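Local coordinates for protein BSU-2 beta-lactamase (Bacillus subtilis, PDB 6W5E) that probably hydrolyses beta-lactam antibiotics as a class D, serine-type beta-lactamase, at residues R113-L117 with G118-R122; L168-P172 with L173-T177; K250-N253 with I254-I258. All blocks are in the same frame, centred on the assembly; numbering follows the deposited sequence. Where two conformers were deposited one is given.

Interaction 1: R113-L117 with G118-R122; sequences RDHTL and GSAMR
Backbone bonds from Ala120 N to Thr116 O (2.8 Å) and from Met121 N to Leu117 O (3.2 Å) close the first turn of helix 117-122, which follows a short, weakly bonded extended segment about His115 and Thr116. Around this start the side chains of Thr116 and Ser119 exchange bonds with each other's backbone. Ser119 N points almost straight at Thr116 OG1 (3.1 Å, 171° at the hydrogen), and Thr116 N points just as directly at Ser119 OG (2.9 Å). This reciprocal pair is a capping box, with Thr116 as the N-cap. In both residues the hydroxyl lies between the backbone N and the carbonyl carbon (chi1 near 70°), which turns it back towards the other's N-H. Ser119 OG has a second close partner: His115 brings ND1 to it at 2.6 Å, with the hydroxyl at the ring edge near the ring plane. A water adds a third contact, bonding to Ser119 OG (3.2 Å) and donating to Asp114 O (3.0 Å). The far ring nitrogen, His115 NE2, bonds to Ser110 O, so the imidazole is held at both nitrogens, while Thr116 OG1 has a further bond with Glu95 O. Leu117 and Ala120 pack against helix 126-136.

Interaction 2: L168-P172 with L173-T177; sequences LTISP and LEQET
Ser171 and Glu174 bond to each other at the start of helix 172-184. Glu174 N donates to Ser171 OG (3.0 Å, 159° at the hydrogen), and Ser171 N donates to Glu174 OE1 (2.9 Å, 172°), meeting the anti lone pair of that oxygen, the one turned away from OE2. Next to this exchange Ile170 meets the same helical turn through carbon: its CG1 lies 3.4 Å from Glu174 CB, and its CD1 touches Gln175 CG at 3.8 Å, the isoleucine and glutamine side chains crossing at about a right angle. The Ser171-Glu174 pair is a capping box, with Ser171 as N-cap and Pro172 opening the helix, where its ring nitrogen has no hydrogen to offer. Gln175 N to Ser171 O (2.9 Å) and Glu176 N to Pro172 O (3.0 Å) complete the turn. Glu174 reaches back because its CG sits beside its own backbone N (chi1 -73°) and the chain then runs extended. Its other oxygen, OE2, forms a salt bridge with Arg71, which fixes the rotation of the carboxylate and would probably stabilise its negative charge. Further out, the Gln175 chain bends at chi2 and NE2 bonds to Thr77 OG1, two residues before the carboxylated Lys79. Pro172 and Gln175 both rest on strands 225-233 and 236-244 of the central sheet.

Interaction 3: K250-N253 with I254-I258; sequences KAKN and ITVDI
Ile254 lays its CD1 against the aliphatic chain of Lys250 one turn earlier, 4.1 Å from Lys250 CG and 4.0 Å from Lys250 CE. The bend at chi2 (65°) carries the lysine chain obliquely across the methyl, with CG and CE at the edge of van der Waals contact. Ile254 CG1, beside its own backbone N (chi1 -76°), also sits 3.4 Å from Lys250 O, the carbonyl that receives Ile254 N at 2.9 Å. On the neighbouring flank Thr255 gives its carbonyl partner two bonds: Thr255 OG1 donates to Ala251 O at 2.8 Å and Thr255 N donates to the same Ala251 O at 3.0 Å, arriving from opposite faces of the carbonyl plane. Val256 places CG2 3.4 Å from Lys252 O. All this lies within the C-terminal helix 248-261, which packs on the central antiparallel sheet: Ala251 touches Phe227, Thr242 and Val244, Thr255 touches Phe227 and Phe240, and Ile254 meets Val244 and Phe43. Lys252 extends straight to Gln203, to which its NZ is bonded. Since the Thr255 hydroxyl gives its hydrogen to Ala251 O, its bond with Thr242 OG1 is probably one it accepts; a buried polar group is thus satisfied on a mainly apolar helix face.

Interactions 1 and 2 are both capping boxes at helix starts, whereas interaction 3 lies inside a helix. Their centres are 25 Å apart (1 and 2), 23 Å (1 and 3) and 18 Å (2 and 3), and none touches another; the nearest atoms of 1 and 3 come within about 7 Å. Interactions 2 and 3 share the central sheet but, meeting alternate residues of the same strands, pack on opposite faces of it. Interaction 1 reaches helix 81-88 instead, through Leu117 on Leu87 and Met121 on Ala83. That helix begins just after carboxylated Lys79, probably the general base here as in other class D enzymes, so interactions 1 and 2 both border the probable active-site region.

Interaction 1: R113-L117 with G118-R122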
loop_
_atom_site.group_PDB
_atom_site.type_symbol
_atom_site.label_atom_id
_atom_site.label_comp_id
_atom_site.label_asym_id
_atom_site.label_seq_id
_atom_site.Cartn_x
_atom_site.Cartn_y
_atom_site.Cartn_z
ATOM N N ARG A 113 -20.878 -8.062 0.888
ATOM C CA ARG A 113 -21.259 -8.345 -0.487
ATOM C C ARG A 113 -20.206 -9.286 -1.058
ATOM O O ARG A 113 -19.109 -9.423 -0.506
ATOM C CB ARG A 113 -21.314 -7.049 -1.310
ATOM C CG ARG A 113 -19.925 -6.418 -1.496
ATOM C CD ARG A 113 -19.900 -5.192 -2.406
ATOM N NE ARG A 113 -20.606 -4.055 -1.823
ATOM C CZ ARG A 113 -20.292 -2.778 -2.037
ATOM N NH1 ARG A 113 -21.003 -1.821 -1.460
ATOM N NH2 ARG A 113 -19.270 -2.458 -2.822
ATOM N N ASP A 114 -20.537 -9.937 -2.168
ATOM C CA ASP A 114 -19.520 -10.714 -2.856
ATOM C C ASP A 114 -18.402 -9.781 -3.294
ATOM O O ASP A 114 -18.635 -8.612 -3.621
ATOM C CB ASP A 114 -20.108 -11.390 -4.094
ATOM C CG ASP A 114 -21.185 -12.415 -3.765
ATOM O OD1 ASP A 114 -21.228 -12.943 -2.631
ATOM O OD2 ASP A 114 -21.993 -12.703 -4.671
ATOM N N HIS A 115 -17.173 -10.296 -3.284
ATOM C CA HIS A 115 -16.006 -9.494 -3.620
ATOM C C HIS A 115 -15.100 -10.224 -4.601
ATOM O O HIS A 115 -15.152 -11.446 -4.746
ATOM C CB HIS A 115 -15.229 -9.105 -2.360
ATOM C CG HIS A 115 -15.676 -7.804 -1.784
ATOM N ND1 HIS A 115 -15.319 -6.593 -2.333
ATOM C CD2 HIS A 115 -16.486 -7.523 -0.738
ATOM C CE1 HIS A 115 -15.880 -5.618 -1.641
ATOM N NE2 HIS A 115 -16.596 -6.155 -0.668
ATOM N N THR A 116 -14.269 -9.435 -5.275
ATOM C CA THR A 116 -13.183 -9.921 -6.112
ATOM C C THR A 116 -11.862 -9.423 -5.548
ATOM O O THR A 116 -11.817 -8.616 -4.616
ATOM C CB THR A 116 -13.325 -9.443 -7.562
ATOM O OG1 THR A 116 -13.120 -8.026 -7.630
ATOM C CG2 THR A 116 -14.695 -9.784 -8.102
ATOM N N LEU A 117 -10.775 -9.939 -6.119
ATOM C CA LEU A 117 -9.449 -9.482 -5.720
ATOM C C LEU A 117 -9.348 -7.962 -5.827
ATOM O O LEU A 117 -8.830 -7.293 -4.924
ATOM C CB LEU A 117 -8.400 -10.183 -6.590
ATOM C CG LEU A 117 -6.935 -9.928 -6.243
ATOM C CD1 LEU A 117 -6.546 -10.616 -4.937
ATOM C CD2 LEU A 117 -6.042 -10.372 -7.381
ATOM N N GLY A 118 -9.869 -7.400 -6.920
ATOM C CA GLY A 118 -9.790 -5.960 -7.119
ATOM C C GLY A 118 -10.740 -5.163 -6.245
ATOM O O GLY A 118 -10.361 -4.122 -5.702
ATOM N N SER A 119 -11.987 -5.615 -6.101
ATOM C CA SER A 119 -12.906 -4.845 -5.273
ATOM C C SER A 119 -12.490 -4.909 -3.818
ATOM O O SER A 119 -12.647 -3.931 -3.080
ATOM C CB SER A 119 -14.352 -5.308 -5.454
ATOM O OG SER A 119 -14.558 -6.579 -4.865
ATOM N N ALA A 120 -11.946 -6.051 -3.393
ATOM C CA ALA A 120 -11.499 -6.180 -2.015
ATOM C C ALA A 120 -10.282 -5.318 -1.746
ATOM O O ALA A 120 -10.075 -4.890 -0.611
ATOM C CB ALA A 120 -11.247 -7.638 -1.658
ATOM N N MET A 121 -9.473 -5.035 -2.766
ATOM C CA MET A 121 -8.431 -4.035 -2.589
ATOM C C MET A 121 -9.035 -2.638 -2.470
ATOM O O MET A 121 -8.693 -1.891 -1.546
ATOM C CB MET A 121 -7.413 -4.085 -3.721
ATOM C CG MET A 121 -6.287 -3.096 -3.476
ATOM S SD MET A 121 -4.911 -3.238 -4.615
ATOM C CE MET A 121 -4.135 -4.744 -4.029
ATOM N N ARG A 122 -9.947 -2.287 -3.384
ATOM C CA ARG A 122 -10.548 -0.954 -3.397
ATOM C C ARG A 122 -11.311 -0.666 -2.111
ATOM O O ARG A 122 -11.241 0.448 -1.578
ATOM C CB ARG A 122 -11.464 -0.824 -4.616
ATOM C CG ARG A 122 -12.149 0.528 -4.754
ATOM C CD ARG A 122 -12.899 0.629 -6.073
ATOM N NE ARG A 122 -11.975 0.620 -7.204
ATOM C CZ ARG A 122 -12.325 0.347 -8.455
ATOM N NH1 ARG A 122 -13.587 0.052 -8.740
ATOM N NH2 ARG A 122 -11.413 0.356 -9.416
HETATM O O HOH W 1 -17.693 -6.310 -5.295
#

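Interaction 2: L168-P172 with L173-T177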
loop_
_atom_site.group_PDB
_atom_site.type_symbol
_atom_site.label_atom_id
_atom_site.label_comp_id
_atom_site.label_asym_id
_atom_site.label_seq_id
_atom_site.Cartn_x
_atom_site.Cartn_y
_atom_site.Cartn_z
ATOM N N LEU A 168 3.734 -9.198 11.946
ATOM C CA LEU A 168 4.521 -8.634 10.856
ATOM C C LEU A 168 4.641 -7.121 11.012
ATOM O O LEU A 168 3.653 -6.434 11.287
ATOM C CB LEU A 168 3.856 -8.957 9.520
ATOM C CG LEU A 168 4.529 -8.406 8.261
ATOM C CD1 LEU A 168 5.927 -8.963 8.084
ATOM C CD2 LEU A 168 3.665 -8.703 7.055
ATOM N N THR A 169 5.861 -6.608 10.856
ATOM C CA THR A 169 6.104 -5.175 10.884
ATOM C C THR A 169 7.033 -4.789 9.741
ATOM O O THR A 169 7.829 -5.600 9.263
ATOM C CB THR A 169 6.722 -4.733 12.218
ATOM O OG1 THR A 169 8.033 -5.293 12.329
ATOM C CG2 THR A 169 5.863 -5.187 13.397
ATOM N N ILE A 170 6.925 -3.536 9.314
ATOM C CA ILE A 170 7.746 -3.012 8.229
ATOM C C ILE A 170 7.844 -1.505 8.423
ATOM O O ILE A 170 6.869 -0.856 8.818
ATOM C CB ILE A 170 7.151 -3.395 6.851
ATOM C CG1 ILE A 170 8.081 -2.960 5.714
ATOM C CG2 ILE A 170 5.731 -2.838 6.696
ATOM C CD1 ILE A 170 7.643 -3.427 4.350
ATOM N N SER A 171 9.027 -0.947 8.192
ATOM C CA SER A 171 9.145 0.493 8.387
ATOM C C SER A 171 8.633 1.229 7.156
ATOM O O SER A 171 8.579 0.665 6.057
ATOM C CB SER A 171 10.595 0.886 8.653
ATOM O OG SER A 171 11.338 0.880 7.449
ATOM N N PRO A 172 8.250 2.500 7.311
ATOM C CA PRO A 172 7.873 3.286 6.128
ATOM C C PRO A 172 8.950 3.315 5.051
ATOM O O PRO A 172 8.624 3.212 3.860
ATOM C CB PRO A 172 7.553 4.659 6.722
ATOM C CG PRO A 172 7.005 4.329 8.081
ATOM C CD PRO A 172 7.858 3.173 8.564
ATOM N N LEU A 173 10.228 3.399 5.432
ATOM C CA LEU A 173 11.290 3.367 4.429
ATOM C C LEU A 173 11.367 2.007 3.740
ATOM O O LEU A 173 11.616 1.937 2.531
ATOM C CB LEU A 173 12.632 3.752 5.055
ATOM C CG LEU A 173 12.846 5.266 5.131
ATOM C CD1 LEU A 173 14.000 5.632 6.062
ATOM C CD2 LEU A 173 13.052 5.845 3.732
ATOM N N GLU A 174 11.144 0.917 4.485
ATOM C CA GLU A 174 11.125 -0.408 3.865
ATOM C C GLU A 174 9.946 -0.555 2.907
ATOM O O GLU A 174 10.067 -1.201 1.855
ATOM C CB GLU A 174 11.098 -1.500 4.938
ATOM C CG GLU A 174 12.428 -1.685 5.663
ATOM C CD GLU A 174 12.354 -2.641 6.841
ATOM O OE1 GLU A 174 11.336 -2.642 7.567
ATOM O OE2 GLU A 174 13.331 -3.401 7.037
ATOM N N GLN A 175 8.798 0.031 3.256
ATOM C CA GLN A 175 7.673 0.066 2.326
ATOM C C GLN A 175 8.047 0.814 1.052
ATOM O O GLN A 175 7.711 0.367 -0.053
ATOM C CB GLN A 175 6.463 0.716 2.990
ATOM C CG GLN A 175 5.755 -0.167 4.010
ATOM C CD GLN A 175 4.365 -0.597 3.560
ATOM O OE1 GLN A 175 4.131 -0.844 2.383
ATOM N NE2 GLN A 175 3.441 -0.690 4.501
ATOM N N GLU A 176 8.742 1.953 1.185
ATOM C CA GLU A 176 9.167 2.701 0.003
ATOM C C GLU A 176 10.042 1.844 -0.898
ATOM O O GLU A 176 9.891 1.861 -2.123
ATOM C CB GLU A 176 9.918 3.978 0.392
ATOM C CG GLU A 176 10.215 4.910 -0.807
ATOM C CD GLU A 176 11.360 4.433 -1.737
ATOM O OE1 GLU A 176 12.264 3.712 -1.267
ATOM O OE2 GLU A 176 11.361 4.773 -2.945
ATOM N N THR A 177 10.996 1.121 -0.304
ATOM C CA THR A 177 11.914 0.304 -1.086
ATOM C C THR A 177 11.152 -0.727 -1.895
ATOM O O THR A 177 11.392 -0.895 -3.097
ATOM C CB THR A 177 12.907 -0.360 -0.134
ATOM O OG1 THR A 177 13.696 0.667 0.467
ATOM C CG2 THR A 177 13.813 -1.366 -0.860
#

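Interaction 3: K250-N253 with I254-I258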
loop_
_atom_site.group_PDB
_atom_site.type_symbol
_atom_site.label_atom_id
_atom_site.label_comp_id
_atom_site.label_asym_id
_atom_site.label_seq_id
_atom_site.Cartn_x
_atom_site.Cartn_y
_atom_site.Cartn_z
ATOM N N LYS A 250 -6.892 9.719 7.063
ATOM C CA LYS A 250 -6.035 10.863 7.361
ATOM C C LYS A 250 -4.733 10.790 6.572
ATOM O O LYS A 250 -4.288 11.788 5.993
ATOM C CB LYS A 250 -5.757 10.940 8.864
ATOM C CG LYS A 250 -4.845 12.097 9.267
ATOM C CD LYS A 250 -5.477 13.456 8.996
ATOM C CE LYS A 250 -4.735 14.558 9.739
ATOM N NZ LYS A 250 -5.351 15.895 9.541
ATOM N N ALA A 251 -4.100 9.610 6.541
ATOM C CA ALA A 251 -2.870 9.455 5.771
ATOM C C ALA A 251 -3.102 9.777 4.300
ATOM O O ALA A 251 -2.277 10.444 3.663
ATOM C CB ALA A 251 -2.342 8.030 5.931
ATOM N N LYS A 252 -4.223 9.320 3.743
ATOM C CA LYS A 252 -4.500 9.580 2.335
ATOM C C LYS A 252 -4.759 11.061 2.097
ATOM O O LYS A 252 -4.258 11.633 1.124
ATOM C CB LYS A 252 -5.697 8.748 1.875
ATOM C CG LYS A 252 -6.030 8.912 0.392
ATOM C CD LYS A 252 -7.240 8.082 -0.001
ATOM C CE LYS A 252 -7.559 8.274 -1.470
ATOM N NZ LYS A 252 -8.755 7.487 -1.906
ATOM N N ASN A 253 -5.537 11.699 2.975
ATOM C CA ASN A 253 -5.822 13.120 2.799
ATOM C C ASN A 253 -4.548 13.954 2.882
ATOM O O ASN A 253 -4.382 14.924 2.133
ATOM C CB ASN A 253 -6.848 13.589 3.832
ATOM C CG ASN A 253 -8.226 13.022 3.577
ATOM O OD1 ASN A 253 -8.508 12.518 2.490
ATOM N ND2 ASN A 253 -9.100 13.111 4.578
ATOM N N ILE A 254 -3.636 13.592 3.789
ATOM C CA ILE A 254 -2.353 14.288 3.874
ATOM C C ILE A 254 -1.583 14.122 2.572
ATOM O O ILE A 254 -1.040 15.087 2.017
ATOM C CB ILE A 254 -1.544 13.771 5.079
ATOM C CG1 ILE A 254 -2.094 14.343 6.393
ATOM C CG2 ILE A 254 -0.066 14.104 4.907
ATOM C CD1 ILE A 254 -1.501 13.696 7.614
ATOM N N THR A 255 -1.523 12.890 2.067
ATOM C CA THR A 255 -0.773 12.619 0.848
ATOM C C THR A 255 -1.334 13.418 -0.313
ATOM O O THR A 255 -0.590 14.054 -1.065
ATOM C CB THR A 255 -0.839 11.127 0.520
ATOM O OG1 THR A 255 -0.384 10.353 1.637
ATOM C CG2 THR A 255 0.025 10.816 -0.689
ATOM N N VAL A 256 -2.655 13.382 -0.486
ATOM C CA VAL A 256 -3.279 14.114 -1.585
ATOM C C VAL A 256 -3.001 15.609 -1.469
ATOM O O VAL A 256 -2.698 16.269 -2.471
ATOM C CB VAL A 256 -4.780 13.780 -1.661
ATOM C CG1 VAL A 256 -5.493 14.734 -2.600
ATOM C CG2 VAL A 256 -4.960 12.326 -2.119
ATOM N N ASP A 257 -3.085 16.161 -0.250
ATOM C CA ASP A 257 -2.772 17.575 -0.078
ATOM C C ASP A 257 -1.349 17.888 -0.529
ATOM O O ASP A 257 -1.130 18.886 -1.225
ATOM C CB ASP A 257 -3.026 18.020 1.361
ATOM C CG ASP A 257 -3.426 19.483 1.452
ATOM O OD1 ASP A 257 -4.448 19.868 0.846
ATOM O OD2 ASP A 257 -2.721 20.250 2.135
ATOM N N ILE A 258 -0.374 17.049 -0.163
ATOM C CA ILE A 258 1.011 17.279 -0.561
ATOM C C ILE A 258 1.156 17.184 -2.070
ATOM O O ILE A 258 1.800 18.030 -2.702
ATOM C CB ILE A 258 1.949 16.294 0.160
ATOM C CG1 ILE A 258 1.938 16.548 1.674
ATOM C CG2 ILE A 258 3.359 16.392 -0.409
ATOM C CD1 ILE A 258 2.568 15.434 2.478
#